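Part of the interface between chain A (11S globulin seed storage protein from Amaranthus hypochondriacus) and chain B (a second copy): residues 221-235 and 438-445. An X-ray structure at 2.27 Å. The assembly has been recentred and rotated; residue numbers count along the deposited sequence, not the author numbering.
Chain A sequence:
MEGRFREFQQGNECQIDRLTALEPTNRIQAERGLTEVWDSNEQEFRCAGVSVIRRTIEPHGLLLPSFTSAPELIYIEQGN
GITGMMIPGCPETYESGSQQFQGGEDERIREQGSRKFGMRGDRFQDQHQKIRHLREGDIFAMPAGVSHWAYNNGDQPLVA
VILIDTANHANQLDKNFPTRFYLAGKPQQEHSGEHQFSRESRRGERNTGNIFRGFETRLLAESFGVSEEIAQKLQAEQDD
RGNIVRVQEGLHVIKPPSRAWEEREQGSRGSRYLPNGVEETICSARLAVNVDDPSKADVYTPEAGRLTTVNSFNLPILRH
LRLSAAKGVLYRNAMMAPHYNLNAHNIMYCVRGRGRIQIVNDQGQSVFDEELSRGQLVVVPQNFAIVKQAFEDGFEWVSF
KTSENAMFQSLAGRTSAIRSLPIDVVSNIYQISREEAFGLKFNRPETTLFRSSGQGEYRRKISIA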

ATOM      1  N   ALA A 221       6.570 -17.396 -34.928  1.00 54.69           N
ATOM      2  CA  ALA A 221       5.843 -18.086 -35.983  1.00 51.65           C
ATOM      3  C   ALA A 221       5.182 -19.345 -35.428  1.00 54.78           C
ATOM      4  O   ALA A 221       3.986 -19.596 -35.631  1.00 56.79           O
ATOM      5  N   GLU A 222       5.977 -20.133 -34.717  1.00 53.05           N
ATOM      6  CA  GLU A 222       5.493 -21.348 -34.100  1.00 52.94           C
ATOM      7  C   GLU A 222       4.329 -21.030 -33.175  1.00 59.07           C
ATOM      8  O   GLU A 222       3.316 -21.735 -33.159  1.00 58.41           O
ATOM      9  N   SER A 223       4.479 -19.958 -32.403  1.00 58.32           N
ATOM     10  CA  SER A 223       3.498 -19.621 -31.382  1.00 56.09           C
ATOM     11  C   SER A 223       2.137 -19.397 -32.002  1.00 54.13           C
ATOM     12  O   SER A 223       1.135 -19.883 -31.498  1.00 51.82           O
ATOM     13  N   PHE A 224       2.116 -18.673 -33.114  1.00 55.58           N
ATOM     14  CA  PHE A 224       0.860 -18.295 -33.745  1.00 55.83           C
ATOM     15  C   PHE A 224       0.397 -19.259 -34.833  1.00 54.01           C
ATOM     16  O   PHE A 224      -0.645 -19.042 -35.442  1.00 53.82           O
ATOM     17  N   GLY A 225       1.161 -20.321 -35.071  1.00 59.44           N
ATOM     18  CA  GLY A 225       0.872 -21.229 -36.169  1.00 56.03           C
ATOM     19  C   GLY A 225       0.914 -20.451 -37.467  1.00 59.55           C
ATOM     20  O   GLY A 225       0.031 -20.561 -38.328  1.00 55.02           O
ATOM     21  N   VAL A 226       1.956 -19.645 -37.607  1.00 59.55           N
ATOM     22  CA  VAL A 226       2.006 -18.680 -38.689  1.00 59.19           C
ATOM     23  C   VAL A 226       3.371 -18.734 -39.362  1.00 62.86           C
ATOM     24  O   VAL A 226       4.342 -19.223 -38.769  1.00 60.83           O
ATOM     25  N   SER A 227       3.448 -18.271 -40.608  1.00 62.35           N
ATOM     26  CA  SER A 227       4.712 -18.330 -41.331  1.00 65.01           C
ATOM     27  C   SER A 227       5.720 -17.407 -40.668  1.00 65.17           C
ATOM     28  O   SER A 227       5.337 -16.500 -39.931  1.00 62.15           O
ATOM     29  N   GLU A 228       7.006 -17.642 -40.926  1.00 68.54           N
ATOM     30  CA  GLU A 228       8.056 -16.747 -40.444  1.00 64.39           C
ATOM     31  C   GLU A 228       7.873 -15.330 -40.979  1.00 64.85           C
ATOM     32  O   GLU A 228       7.954 -14.365 -40.228  1.00 66.39           O
ATOM     33  N   GLU A 229       7.635 -15.203 -42.277  1.00 66.97           N
ATOM     34  CA  GLU A 229       7.561 -13.880 -42.884  1.00 68.60           C
ATOM     35  C   GLU A 229       6.524 -13.035 -42.150  1.00 68.67           C
ATOM     36  O   GLU A 229       6.736 -11.845 -41.904  1.00 67.31           O
ATOM     37  N   ILE A 230       5.401 -13.656 -41.803  1.00 67.78           N
ATOM     38  CA  ILE A 230       4.342 -12.952 -41.091  1.00 63.83           C
ATOM     39  C   ILE A 230       4.750 -12.653 -39.648  1.00 65.29           C
ATOM     40  O   ILE A 230       4.453 -11.578 -39.122  1.00 64.22           O
ATOM     41  N   ALA A 231       5.451 -13.591 -39.019  1.00 61.65           N
ATOM     42  CA  ALA A 231       6.007 -13.345 -37.693  1.00 62.47           C
ATOM     43  C   ALA A 231       6.854 -12.064 -37.662  1.00 59.64           C
ATOM     44  O   ALA A 231       6.791 -11.303 -36.700  1.00 54.19           O
ATOM     45  N   GLN A 232       7.639 -11.833 -38.715  1.00 60.18           N
ATOM     46  CA  GLN A 232       8.462 -10.625 -38.829  1.00 58.49           C
ATOM     47  C   GLN A 232       7.608  -9.368 -38.870  1.00 59.04           C
ATOM     48  O   GLN A 232       8.051  -8.285 -38.485  1.00 58.99           O
ATOM     49  N   LYS A 233       6.384  -9.512 -39.367  1.00 61.84           N
ATOM     50  CA  LYS A 233       5.445  -8.409 -39.378  1.00 60.63           C
ATOM     51  C   LYS A 233       5.088  -8.042 -37.935  1.00 59.93           C
ATOM     52  O   LYS A 233       5.047  -6.864 -37.572  1.00 56.39           O
ATOM     53  N   LEU A 234       4.848  -9.059 -37.118  1.00 55.27           N
ATOM     54  CA  LEU A 234       4.683  -8.844 -35.692  1.00 54.21           C
ATOM     55  C   LEU A 234       5.818  -7.968 -35.166  1.00 52.56           C
ATOM     56  O   LEU A 234       5.597  -7.033 -34.402  1.00 51.45           O
ATOM     57  N   GLN A 235       7.036  -8.249 -35.600  1.00 53.11           N
ATOM     58  CA  GLN A 235       8.180  -7.606 -34.978  1.00 54.00           C
ATOM     59  C   GLN A 235       8.384  -6.205 -35.507  1.00 54.15           C
ATOM     60  O   GLN A 235       9.100  -5.406 -34.906  1.00 51.61           O
TER
ATOM     61  N   PHE B 438      -6.257 -13.115 -40.348  1.00 56.05           N
ATOM     62  CA  PHE B 438      -7.114 -14.215 -39.905  1.00 54.42           C
ATOM     63  C   PHE B 438      -6.300 -15.360 -39.336  1.00 55.46           C
ATOM     64  O   PHE B 438      -6.537 -15.803 -38.213  1.00 59.25           O
ATOM     65  N   GLY B 439      -5.342 -15.842 -40.112  1.00 50.15           N
ATOM     66  CA  GLY B 439      -4.491 -16.926 -39.666  1.00 54.25           C
ATOM     67  C   GLY B 439      -3.672 -16.569 -38.442  1.00 55.70           C
ATOM     68  O   GLY B 439      -3.440 -17.409 -37.557  1.00 51.34           O
ATOM     69  N   LEU B 440      -3.215 -15.320 -38.391  1.00 53.41           N
ATOM     70  CA  LEU B 440      -2.540 -14.833 -37.202  1.00 53.61           C
ATOM     71  C   LEU B 440      -3.478 -15.004 -36.008  1.00 55.41           C
ATOM     72  O   LEU B 440      -3.055 -15.428 -34.932  1.00 52.05           O
ATOM     73  N   LYS B 441      -4.757 -14.696 -36.209  1.00 50.12           N
ATOM     74  CA  LYS B 441      -5.732 -14.795 -35.133  1.00 48.84           C
ATOM     75  C   LYS B 441      -6.113 -16.226 -34.785  1.00 55.70           C
ATOM     76  O   LYS B 441      -6.215 -16.564 -33.606  1.00 58.13           O
ATOM     77  N   PHE B 442      -6.331 -17.074 -35.785  1.00 53.57           N
ATOM     78  CA  PHE B 442      -7.016 -18.338 -35.511  1.00 52.43           C
ATOM     79  C   PHE B 442      -6.223 -19.617 -35.753  1.00 52.41           C
ATOM     80  O   PHE B 442      -6.657 -20.693 -35.366  1.00 55.36           O
ATOM     81  N   ASN B 443      -5.057 -19.500 -36.370  1.00 53.41           N
ATOM     82  CA  ASN B 443      -4.221 -20.666 -36.634  1.00 53.60           C
ATOM     83  C   ASN B 443      -3.823 -21.414 -35.381  1.00 55.40           C
ATOM     84  O   ASN B 443      -3.349 -22.543 -35.444  1.00 60.58           O
ATOM     85  N   ARG B 444      -4.031 -20.775 -34.237  1.00 57.11           N
ATOM     86  CA  ARG B 444      -3.643 -21.344 -32.957  1.00 55.45           C
ATOM     87  C   ARG B 444      -4.878 -21.524 -32.063  1.00 56.01           C
ATOM     88  O   ARG B 444      -5.222 -20.628 -31.297  1.00 52.19           O
ATOM     89  N   PRO B 445      -5.550 -22.687 -32.165  1.00 55.95           N
ATOM     90  CA  PRO B 445      -6.836 -22.920 -31.498  1.00 53.98           C
ATOM     91  C   PRO B 445      -6.691 -23.274 -30.025  1.00 53.11           C
ATOM     92  O   PRO B 445      -7.663 -23.192 -29.272  1.00 53.22           O
TER

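Packing of two chain A helices and the turn between them against a chain B helix and the loop that follows it; 431 Å² is buried between the stretches, both sides summed. Apolar contacts centre on B:Leu440 (chi1 t, chi2 p), whose CA-to-CB bond points sideways but whose end comes nearer to chain A. Its CD1 lies 3.4 Å from CD2 of A:Phe224 (chi1 m) and 4.3 Å from CG2 of A:Val226, while its CD2 lies 3.5 Å from CD1 of A:Leu234. A:Val226 (chi1 121°) and A:Leu234 (chi1 -105°) both point toward chain B; A:Phe224 points away overall, yet its ring still reaches the leucine.

Polar contacts use side-chain donors of chain B and backbone carbonyls of chain A. B:Arg444 (chi1 t, chi2 p, chi3 p) has its CA-to-CB bond toward chain A and presents its guanidinium edge: NH2 donates to A:Glu222 O (2.7 Å) and NE to A:Ser223 O (3.0 Å). B:Asn443 (chi1 m), also pointing inward, donates from ND2 to A:Gly225 O (2.9 Å). A:Gly225 closes a Schellman motif with positive phi; an ideal CB here would lie 3.0 Å from B:Asn443 O, a clash, so the missing side chain allows this close approach.

Water 1 bridges the chains: its O lies 2.6 Å from A:Phe224 O and 2.7 Å from B:Leu440 O, in hydrogen-bonding reach of both carbonyls, though with acceptors elsewhere counted it has too few protons to serve all of them at once.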

ATOM      1  CB  ALA A 221       6.790 -18.434 -37.126  1.00 51.71           C
ATOM      2  CB  GLU A 222       6.618 -21.991 -33.300  1.00 54.67           C
ATOM      3  CG  GLU A 222       6.186 -23.204 -32.514  1.00 66.94           C
ATOM      4  CD  GLU A 222       6.956 -24.452 -32.902  1.00 73.93           C
ATOM      5  OE1 GLU A 222       6.545 -25.122 -33.879  1.00 75.22           O
ATOM      6  OE2 GLU A 222       7.969 -24.762 -32.226  1.00 70.63           O
ATOM      7  CB  SER A 223       3.931 -18.379 -30.602  1.00 55.73           C
ATOM      8  OG  SER A 223       5.048 -18.662 -29.785  1.00 53.18           O
ATOM      9  CB  PHE A 224       0.956 -16.870 -34.308  1.00 56.69           C
ATOM     10  CG  PHE A 224       1.015 -15.799 -33.247  1.00 56.37           C
ATOM     11  CD1 PHE A 224       2.223 -15.429 -32.683  1.00 49.76           C
ATOM     12  CD2 PHE A 224      -0.147 -15.173 -32.808  1.00 53.51           C
ATOM     13  CE1 PHE A 224       2.275 -14.452 -31.709  1.00 51.95           C
ATOM     14  CE2 PHE A 224      -0.099 -14.194 -31.829  1.00 50.17           C
ATOM     15  CZ  PHE A 224       1.111 -13.833 -31.280  1.00 48.85           C
ATOM     16  CB  VAL A 226       1.662 -17.268 -38.152  1.00 61.28           C
ATOM     17  CG1 VAL A 226       2.794 -16.283 -38.383  1.00 56.80           C
ATOM     18  CG2 VAL A 226       0.339 -16.772 -38.741  1.00 56.40           C
ATOM     19  CB  SER A 227       4.526 -17.958 -42.807  1.00 65.04           C
ATOM     20  OG  SER A 227       4.230 -16.582 -42.968  1.00 64.00           O
ATOM     21  CB  GLU A 228       9.448 -17.262 -40.826  1.00 65.45           C
ATOM     22  CG  GLU A 228      10.164 -18.035 -39.723  1.00 64.81           C
ATOM     23  CD  GLU A 228      11.677 -18.025 -39.894  1.00 75.89           C
ATOM     24  OE1 GLU A 228      12.187 -17.087 -40.543  1.00 76.97           O
ATOM     25  OE2 GLU A 228      12.357 -18.946 -39.379  1.00 76.27           O
ATOM     26  CB  GLU A 229       7.220 -13.969 -44.375  1.00 66.13           C
ATOM     27  CG  GLU A 229       7.514 -15.319 -45.025  1.00 73.37           C
ATOM     28  CD  GLU A 229       8.991 -15.548 -45.311  1.00 80.29           C
ATOM     29  OE1 GLU A 229       9.848 -14.954 -44.619  1.00 73.54           O
ATOM     30  OE2 GLU A 229       9.295 -16.340 -46.233  1.00 84.85           O
ATOM     31  CB  ILE A 230       3.010 -13.713 -41.144  1.00 65.70           C
ATOM     32  CG1 ILE A 230       2.336 -13.476 -42.496  1.00 64.07           C
ATOM     33  CG2 ILE A 230       2.083 -13.260 -40.019  1.00 64.80           C
ATOM     34  CD1 ILE A 230       0.934 -14.024 -42.582  1.00 66.01           C
ATOM     35  CB  ALA A 231       6.823 -14.543 -37.211  1.00 53.95           C
ATOM     36  CB  GLN A 232       9.302 -10.660 -40.099  1.00 58.26           C
ATOM     37  CG  GLN A 232      10.284 -11.793 -40.182  1.00 64.40           C
ATOM     38  CD  GLN A 232      11.122 -11.717 -41.446  1.00 75.43           C
ATOM     39  OE1 GLN A 232      12.334 -11.501 -41.383  1.00 72.38           O
ATOM     40  NE2 GLN A 232      10.477 -11.880 -42.600  1.00 69.79           N
ATOM     41  CB  LYS A 233       4.211  -8.777 -40.194  1.00 64.82           C
ATOM     42  CG  LYS A 233       4.541  -9.024 -41.653  1.00 68.12           C
ATOM     43  CD  LYS A 233       5.292  -7.834 -42.238  1.00 67.48           C
ATOM     44  CE  LYS A 233       4.337  -6.768 -42.767  1.00 69.92           C
ATOM     45  NZ  LYS A 233       3.706  -7.169 -44.072  1.00 66.80           N
ATOM     46  CB  LEU A 234       4.654 -10.180 -34.954  1.00 51.25           C
ATOM     47  CG  LEU A 234       3.276 -10.650 -34.462  1.00 58.07           C
ATOM     48  CD1 LEU A 234       2.149 -10.103 -35.321  1.00 54.82           C
ATOM     49  CD2 LEU A 234       3.195 -12.168 -34.351  1.00 50.10           C
ATOM     50  CB  GLN A 235       9.417  -8.467 -35.136  1.00 53.37           C
ATOM     51  CG  GLN A 235       9.236  -9.816 -34.492  1.00 53.61           C
ATOM     52  CD  GLN A 235      10.371 -10.762 -34.778  1.00 56.92           C
ATOM     53  OE1 GLN A 235      10.843 -10.867 -35.914  1.00 58.35           O
ATOM     54  NE2 GLN A 235      10.819 -11.466 -33.746  1.00 56.31           N
TER
ATOM     55  CB  PHE B 438      -7.973 -14.731 -41.063  1.00 61.23           C
ATOM     56  CG  PHE B 438      -9.072 -15.682 -40.642  1.00 62.71           C
ATOM     57  CD1 PHE B 438      -8.799 -17.027 -40.400  1.00 56.11           C
ATOM     58  CD2 PHE B 438     -10.385 -15.230 -40.508  1.00 60.63           C
ATOM     59  CE1 PHE B 438      -9.813 -17.901 -40.019  1.00 59.27           C
ATOM     60  CE2 PHE B 438     -11.409 -16.095 -40.132  1.00 62.45           C
ATOM     61  CZ  PHE B 438     -11.125 -17.437 -39.889  1.00 62.97           C
ATOM     62  CB  LEU B 440      -2.145 -13.369 -37.367  1.00 54.78           C
ATOM     63  CG  LEU B 440      -1.395 -12.748 -36.187  0.67 55.06           C
ATOM     64  CD1 LEU B 440      -0.203 -13.613 -35.820  1.00 51.65           C
ATOM     65  CD2 LEU B 440      -0.959 -11.322 -36.516  1.00 54.66           C
ATOM     66  CB  LYS B 441      -6.998 -13.996 -35.447  1.00 47.88           C
ATOM     67  CG  LYS B 441      -6.800 -12.494 -35.429  1.00 51.94           C
ATOM     68  CD  LYS B 441      -8.129 -11.745 -35.464  1.00 50.81           C
ATOM     69  CE  LYS B 441      -8.997 -12.069 -34.263  1.00 47.53           C
ATOM     70  NZ  LYS B 441     -10.224 -11.219 -34.233  1.00 51.16           N
ATOM     71  CB  PHE B 442      -8.348 -18.383 -36.252  1.00 53.03           C
ATOM     72  CG  PHE B 442      -9.262 -17.249 -35.906  1.00 53.68           C
ATOM     73  CD1 PHE B 442      -9.982 -17.260 -34.718  1.00 55.81           C
ATOM     74  CD2 PHE B 442      -9.404 -16.170 -36.763  1.00 54.97           C
ATOM     75  CE1 PHE B 442     -10.835 -16.216 -34.389  1.00 53.11           C
ATOM     76  CE2 PHE B 442     -10.256 -15.121 -36.442  1.00 59.04           C
ATOM     77  CZ  PHE B 442     -10.975 -15.143 -35.253  1.00 54.16           C
ATOM     78  CB  ASN B 443      -2.984 -20.259 -37.424  1.00 52.21           C
ATOM     79  CG  ASN B 443      -3.317 -19.946 -38.844  1.00 51.60           C
ATOM     80  OD1 ASN B 443      -4.480 -20.027 -39.226  1.00 51.82           O
ATOM     81  ND2 ASN B 443      -2.316 -19.595 -39.647  1.00 47.93           N
ATOM     82  CB  ARG B 444      -2.615 -20.428 -32.291  1.00 55.67           C
ATOM     83  CG  ARG B 444      -2.210 -20.872 -30.917  1.00 56.88           C
ATOM     84  CD  ARG B 444      -1.722 -22.285 -30.957  1.00 55.13           C
ATOM     85  NE  ARG B 444      -0.473 -22.372 -31.687  1.00 55.38           N
ATOM     86  CZ  ARG B 444       0.171 -23.510 -31.904  1.00 59.90           C
ATOM     87  NH1 ARG B 444      -0.335 -24.648 -31.445  1.00 58.37           N
ATOM     88  NH2 ARG B 444       1.314 -23.509 -32.577  1.00 62.01           N
ATOM     89  CB  PRO B 445      -7.387 -24.124 -32.255  1.00 54.82           C
ATOM     90  CG  PRO B 445      -6.153 -24.899 -32.598  1.00 51.56           C
ATOM     91  CD  PRO B 445      -5.134 -23.853 -32.965  1.00 55.30           C
TER
HETATM   92  O   HOH W   1      -2.712 -17.982 -34.224  1.00 55.47           O